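PDB 1LF6: glucoamylase from Thermoanaerobacterium thermosaccharolyticum, which hydrolyses terminal alpha-1,4-linked glucose residues one after another from the non-reducing ends of starch-like chains, probably releasing beta-D-glucose. Local coordinates for residues Y169-M180 with D254-L265. Sequence-based numbering, arbitrary orientation.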
loop_
_atom_site.group_PDB
_atom_site.type_symbol
_atom_site.label_atom_id
_atom_site.label_comp_id
_atom_site.label_asym_id
_atom_site.label_seq_id
_atom_site.Cartn_x
_atom_site.Cartn_y
_atom_site.Cartn_z
ATOM N N TYR A 169 -27.561 -8.606 -11.345
ATOM C CA TYR A 169 -28.625 -9.533 -11.704
ATOM C C TYR A 169 -28.388 -10.898 -11.060
ATOM O O TYR A 169 -27.360 -11.119 -10.416
ATOM C CB TYR A 169 -28.722 -9.661 -13.227
ATOM C CG TYR A 169 -27.421 -10.011 -13.909
ATOM C CD1 TYR A 169 -27.153 -11.317 -14.317
ATOM C CD2 TYR A 169 -26.462 -9.032 -14.162
ATOM C CE1 TYR A 169 -25.961 -11.638 -14.966
ATOM C CE2 TYR A 169 -25.269 -9.340 -14.806
ATOM C CZ TYR A 169 -25.026 -10.641 -15.207
ATOM O OH TYR A 169 -23.854 -10.936 -15.858
ATOM N N VAL A 170 -29.344 -11.808 -11.230
ATOM C CA VAL A 170 -29.230 -13.135 -10.641
ATOM C C VAL A 170 -29.374 -14.240 -11.684
ATOM O O VAL A 170 -30.176 -14.136 -12.614
ATOM C CB VAL A 170 -30.303 -13.342 -9.546
ATOM C CG1 VAL A 170 -30.036 -14.628 -8.783
ATOM C CG2 VAL A 170 -30.320 -12.150 -8.602
ATOM N N ILE A 171 -28.579 -15.291 -11.530
ATOM C CA ILE A 171 -28.636 -16.424 -12.440
ATOM C C ILE A 171 -28.620 -17.703 -11.619
ATOM O O ILE A 171 -28.644 -17.668 -10.388
ATOM C CB ILE A 171 -27.430 -16.467 -13.399
ATOM C CG1 ILE A 171 -26.138 -16.646 -12.600
ATOM C CG2 ILE A 171 -27.385 -15.202 -14.239
ATOM C CD1 ILE A 171 -24.925 -16.953 -13.453
ATOM N N LYS A 172 -28.584 -18.828 -12.316
ATOM C CA LYS A 172 -28.539 -20.121 -11.667
ATOM C C LYS A 172 -27.596 -20.983 -12.492
ATOM O O LYS A 172 -27.839 -21.240 -13.674
ATOM C CB LYS A 172 -29.938 -20.737 -11.614
ATOM C CG LYS A 172 -30.097 -21.823 -10.564
ATOM C CD LYS A 172 -31.540 -22.298 -10.478
ATOM C CE LYS A 172 -31.727 -23.316 -9.364
ATOM N NZ LYS A 172 -33.128 -23.828 -9.295
ATOM N N ALA A 173 -26.498 -21.394 -11.873
ATOM C CA ALA A 173 -25.511 -22.227 -12.542
ATOM C C ALA A 173 -25.529 -23.593 -11.877
ATOM O O ALA A 173 -25.179 -23.724 -10.704
ATOM C CB ALA A 173 -24.127 -21.594 -12.428
ATOM N N ASN A 174 -25.949 -24.608 -12.628
ATOM C CA ASN A 174 -26.024 -25.966 -12.101
ATOM C C ASN A 174 -26.761 -25.973 -10.765
ATOM O O ASN A 174 -26.248 -26.464 -9.759
ATOM C CB ASN A 174 -24.615 -26.541 -11.935
ATOM C CG ASN A 174 -23.943 -26.833 -13.266
ATOM O OD1 ASN A 174 -24.145 -26.114 -14.247
ATOM N ND2 ASN A 174 -23.131 -27.882 -13.302
ATOM N N ASN A 175 -27.965 -25.410 -10.767
ATOM C CA ASN A 175 -28.800 -25.348 -9.574
ATOM C C ASN A 175 -28.172 -24.550 -8.439
ATOM O O ASN A 175 -28.484 -24.767 -7.267
ATOM C CB ASN A 175 -29.124 -26.762 -9.089
ATOM C CG ASN A 175 -29.827 -27.587 -10.145
ATOM O OD1 ASN A 175 -30.869 -27.187 -10.671
ATOM N ND2 ASN A 175 -29.262 -28.747 -10.464
ATOM N N ASN A 176 -27.285 -23.627 -8.789
ATOM C CA ASN A 176 -26.626 -22.788 -7.795
ATOM C C ASN A 176 -26.998 -21.329 -8.046
ATOM O O ASN A 176 -26.688 -20.774 -9.102
ATOM C CB ASN A 176 -25.108 -22.968 -7.880
ATOM C CG ASN A 176 -24.534 -23.675 -6.665
ATOM O OD1 ASN A 176 -24.444 -23.096 -5.578
ATOM N ND2 ASN A 176 -24.147 -24.936 -6.839
ATOM N N GLU A 177 -27.676 -20.717 -7.082
ATOM C CA GLU A 177 -28.077 -19.324 -7.213
ATOM C C GLU A 177 -26.908 -18.396 -6.933
ATOM O O GLU A 177 -26.403 -18.344 -5.814
ATOM C CB GLU A 177 -29.226 -18.998 -6.259
ATOM C CG GLU A 177 -30.583 -19.487 -6.730
ATOM C CD GLU A 177 -31.711 -19.010 -5.837
ATOM O OE1 GLU A 177 -32.876 -19.103 -6.269
ATOM O OE2 GLU A 177 -31.436 -18.547 -4.706
ATOM N N MET A 178 -26.487 -17.663 -7.956
ATOM C CA MET A 178 -25.369 -16.740 -7.824
ATOM C C MET A 178 -25.768 -15.308 -8.165
ATOM O O MET A 178 -26.449 -15.064 -9.164
ATOM C CB MET A 178 -24.221 -17.171 -8.746
ATOM C CG MET A 178 -23.635 -18.541 -8.451
ATOM S SD MET A 178 -22.361 -18.999 -9.651
ATOM C CE MET A 178 -21.972 -20.677 -9.109
ATOM N N LEU A 179 -25.353 -14.366 -7.324
ATOM C CA LEU A 179 -25.630 -12.953 -7.560
ATOM C C LEU A 179 -24.514 -12.472 -8.479
ATOM O O LEU A 179 -23.333 -12.573 -8.139
ATOM C CB LEU A 179 -25.611 -12.167 -6.245
ATOM C CG LEU A 179 -26.872 -12.234 -5.377
ATOM C CD1 LEU A 179 -27.252 -13.678 -5.114
ATOM C CD2 LEU A 179 -26.635 -11.492 -4.067
ATOM N N MET A 180 -24.888 -11.966 -9.647
ATOM C CA MET A 180 -23.912 -11.503 -10.624
ATOM C C MET A 180 -23.804 -9.985 -10.698
ATOM O O MET A 180 -24.756 -9.265 -10.394
ATOM C CB MET A 180 -24.275 -12.036 -12.012
ATOM C CG MET A 180 -24.618 -13.517 -12.049
ATOM S SD MET A 180 -23.240 -14.564 -11.562
ATOM C CE MET A 180 -22.161 -14.326 -12.976
ATOM N N ASP A 254 -20.119 -14.156 -18.054
ATOM C CA ASP A 254 -20.999 -14.792 -17.077
ATOM C C ASP A 254 -20.622 -16.249 -16.845
ATOM O O ASP A 254 -20.545 -16.712 -15.707
ATOM C CB ASP A 254 -22.450 -14.722 -17.560
ATOM C CG ASP A 254 -23.241 -13.641 -16.865
ATOM O OD1 ASP A 254 -24.354 -13.324 -17.331
ATOM O OD2 ASP A 254 -22.750 -13.117 -15.842
ATOM N N SER A 255 -20.388 -16.967 -17.937
ATOM C CA SER A 255 -20.037 -18.376 -17.860
ATOM C C SER A 255 -18.721 -18.604 -17.131
ATOM O O SER A 255 -18.609 -19.519 -16.315
ATOM C CB SER A 255 -19.955 -18.973 -19.266
ATOM O OG SER A 255 -19.763 -20.375 -19.199
ATOM N N GLU A 256 -17.724 -17.771 -17.422
ATOM C CA GLU A 256 -16.426 -17.914 -16.779
ATOM C C GLU A 256 -16.546 -17.705 -15.273
ATOM O O GLU A 256 -16.110 -18.544 -14.487
ATOM C CB GLU A 256 -15.415 -16.919 -17.354
ATOM C CG GLU A 256 -13.967 -17.362 -17.164
ATOM C CD GLU A 256 -12.958 -16.247 -17.399
ATOM O OE1 GLU A 256 -13.208 -15.381 -18.262
ATOM O OE2 GLU A 256 -11.905 -16.247 -16.727
ATOM N N ALA A 257 -17.143 -16.587 -14.870
ATOM C CA ALA A 257 -17.303 -16.291 -13.449
ATOM C C ALA A 257 -18.034 -17.415 -12.720
ATOM O O ALA A 257 -17.567 -17.902 -11.688
ATOM C CB ALA A 257 -18.053 -14.975 -13.268
ATOM N N ALA A 258 -19.179 -17.825 -13.261
ATOM C CA ALA A 258 -19.983 -18.886 -12.655
ATOM C C ALA A 258 -19.211 -20.199 -12.577
ATOM O O ALA A 258 -19.181 -20.846 -11.535
ATOM C CB ALA A 258 -21.272 -19.085 -13.451
ATOM N N LYS A 259 -18.592 -20.587 -13.685
ATOM C CA LYS A 259 -17.818 -21.819 -13.734
ATOM C C LYS A 259 -16.706 -21.821 -12.686
ATOM O O LYS A 259 -16.450 -22.835 -12.038
ATOM C CB LYS A 259 -17.204 -21.994 -15.121
ATOM C CG LYS A 259 -16.373 -23.259 -15.272
ATOM C CD LYS A 259 -15.815 -23.386 -16.678
ATOM C CE LYS A 259 -15.076 -24.702 -16.861
ATOM N NZ LYS A 259 -15.975 -25.867 -16.620
ATOM N N THR A 260 -16.045 -20.679 -12.529
ATOM C CA THR A 260 -14.961 -20.547 -11.562
ATOM C C THR A 260 -15.487 -20.718 -10.137
ATOM O O THR A 260 -14.852 -21.369 -9.308
ATOM C CB THR A 260 -14.273 -19.171 -11.691
ATOM O OG1 THR A 260 -13.775 -19.014 -13.023
ATOM C CG2 THR A 260 -13.116 -19.052 -10.703
ATOM N N ALA A 261 -16.647 -20.136 -9.857
ATOM C CA ALA A 261 -17.245 -20.245 -8.534
ATOM C C ALA A 261 -17.594 -21.702 -8.247
ATOM O O ALA A 261 -17.403 -22.191 -7.132
ATOM C CB ALA A 261 -18.498 -19.382 -8.452
ATOM N N LEU A 262 -18.103 -22.395 -9.261
ATOM C CA LEU A 262 -18.469 -23.799 -9.108
ATOM C C LEU A 262 -17.239 -24.664 -8.848
ATOM O O LEU A 262 -17.288 -25.603 -8.057
ATOM C CB LEU A 262 -19.201 -24.298 -10.358
ATOM C CG LEU A 262 -20.606 -23.737 -10.605
ATOM C CD1 LEU A 262 -21.140 -24.258 -11.931
ATOM C CD2 LEU A 262 -21.530 -24.140 -9.461
ATOM N N GLU A 263 -16.131 -24.352 -9.510
ATOM C CA GLU A 263 -14.917 -25.127 -9.306
ATOM C C GLU A 263 -14.390 -24.930 -7.887
ATOM O O GLU A 263 -14.007 -25.889 -7.216
ATOM C CB GLU A 263 -13.860 -24.724 -10.332
ATOM C CG GLU A 263 -14.179 -25.194 -11.742
ATOM C CD GLU A 263 -13.191 -24.681 -12.764
ATOM O OE1 GLU A 263 -13.231 -25.149 -13.922
ATOM O OE2 GLU A 263 -12.372 -23.803 -12.413
ATOM N N THR A 264 -14.380 -23.683 -7.425
ATOM C CA THR A 264 -13.902 -23.397 -6.080
ATOM C C THR A 264 -14.782 -24.094 -5.043
ATOM O O THR A 264 -14.278 -24.739 -4.125
ATOM C CB THR A 264 -13.876 -21.873 -5.808
ATOM O OG1 THR A 264 -12.896 -21.254 -6.655
ATOM C CG2 THR A 264 -13.535 -21.596 -4.351
ATOM N N LEU A 265 -16.097 -23.972 -5.200
ATOM C CA LEU A 265 -17.040 -24.600 -4.277
ATOM C C LEU A 265 -16.898 -26.122 -4.274
ATOM O O LEU A 265 -17.061 -26.770 -3.241
ATOM C CB LEU A 265 -18.475 -24.218 -4.653
ATOM C CG LEU A 265 -18.920 -22.785 -4.336
ATOM C CD1 LEU A 265 -20.249 -22.496 -5.021
ATOM C CD2 LEU A 265 -19.034 -22.612 -2.826
#
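M178 and L262 meet at the centre of a contact in which helix 254-265 packs over one face of the antiparallel beta hairpin 169-180, within the beta-sandwich N-terminal domain of this family 15 glucoamylase. M178 reaches the helix because its chain runs extended beyond CG (chi2 177°), a slender unbranched arm that lays SD against A258 and brings CE within 3.5 Å of L262 CD2. A258 and A261 are small, which lets the sulfur and methyl lie close to the helix backbone; A173 CB likewise comes to 3.9 Å from A258 CB. L262 CD1 packs on A173 CB and N174, while CD2 lies on M178 CE and N176 ND2 and also near A173 O, covering the turn end of the hairpin.

At the other end, the contact is polar. Y169 OH donates a hydrogen bond to D254 OD2, modelled at 2.4 Å, a doubtful length that may partly reflect coordinate error; the carboxylate sits at the ring's edge, the two planes 63° apart. The bent chain of M180 brings its CE to the same carboxylate, 3.2 Å from D254 OD2, with A257 CB beyond it at 4.2 Å from that methyl. A phenylalanine at Y169 would keep the ring but would probably leave the D254 carboxylate without this donor, weakening the tie to the first turn of the helix. R16 makes a cation-pi contact with the ring, and Y187 of strand 186-192 touches both Y169 and D254. Y169 and M180 form a hydrogen-bonded antiparallel pair, and with Y169 CG between its backbone N and carbonyl carbon (chi1 53°) the ring lies beside its partner, M180 CB standing 3.4 Å above the ring plane, toward the rim.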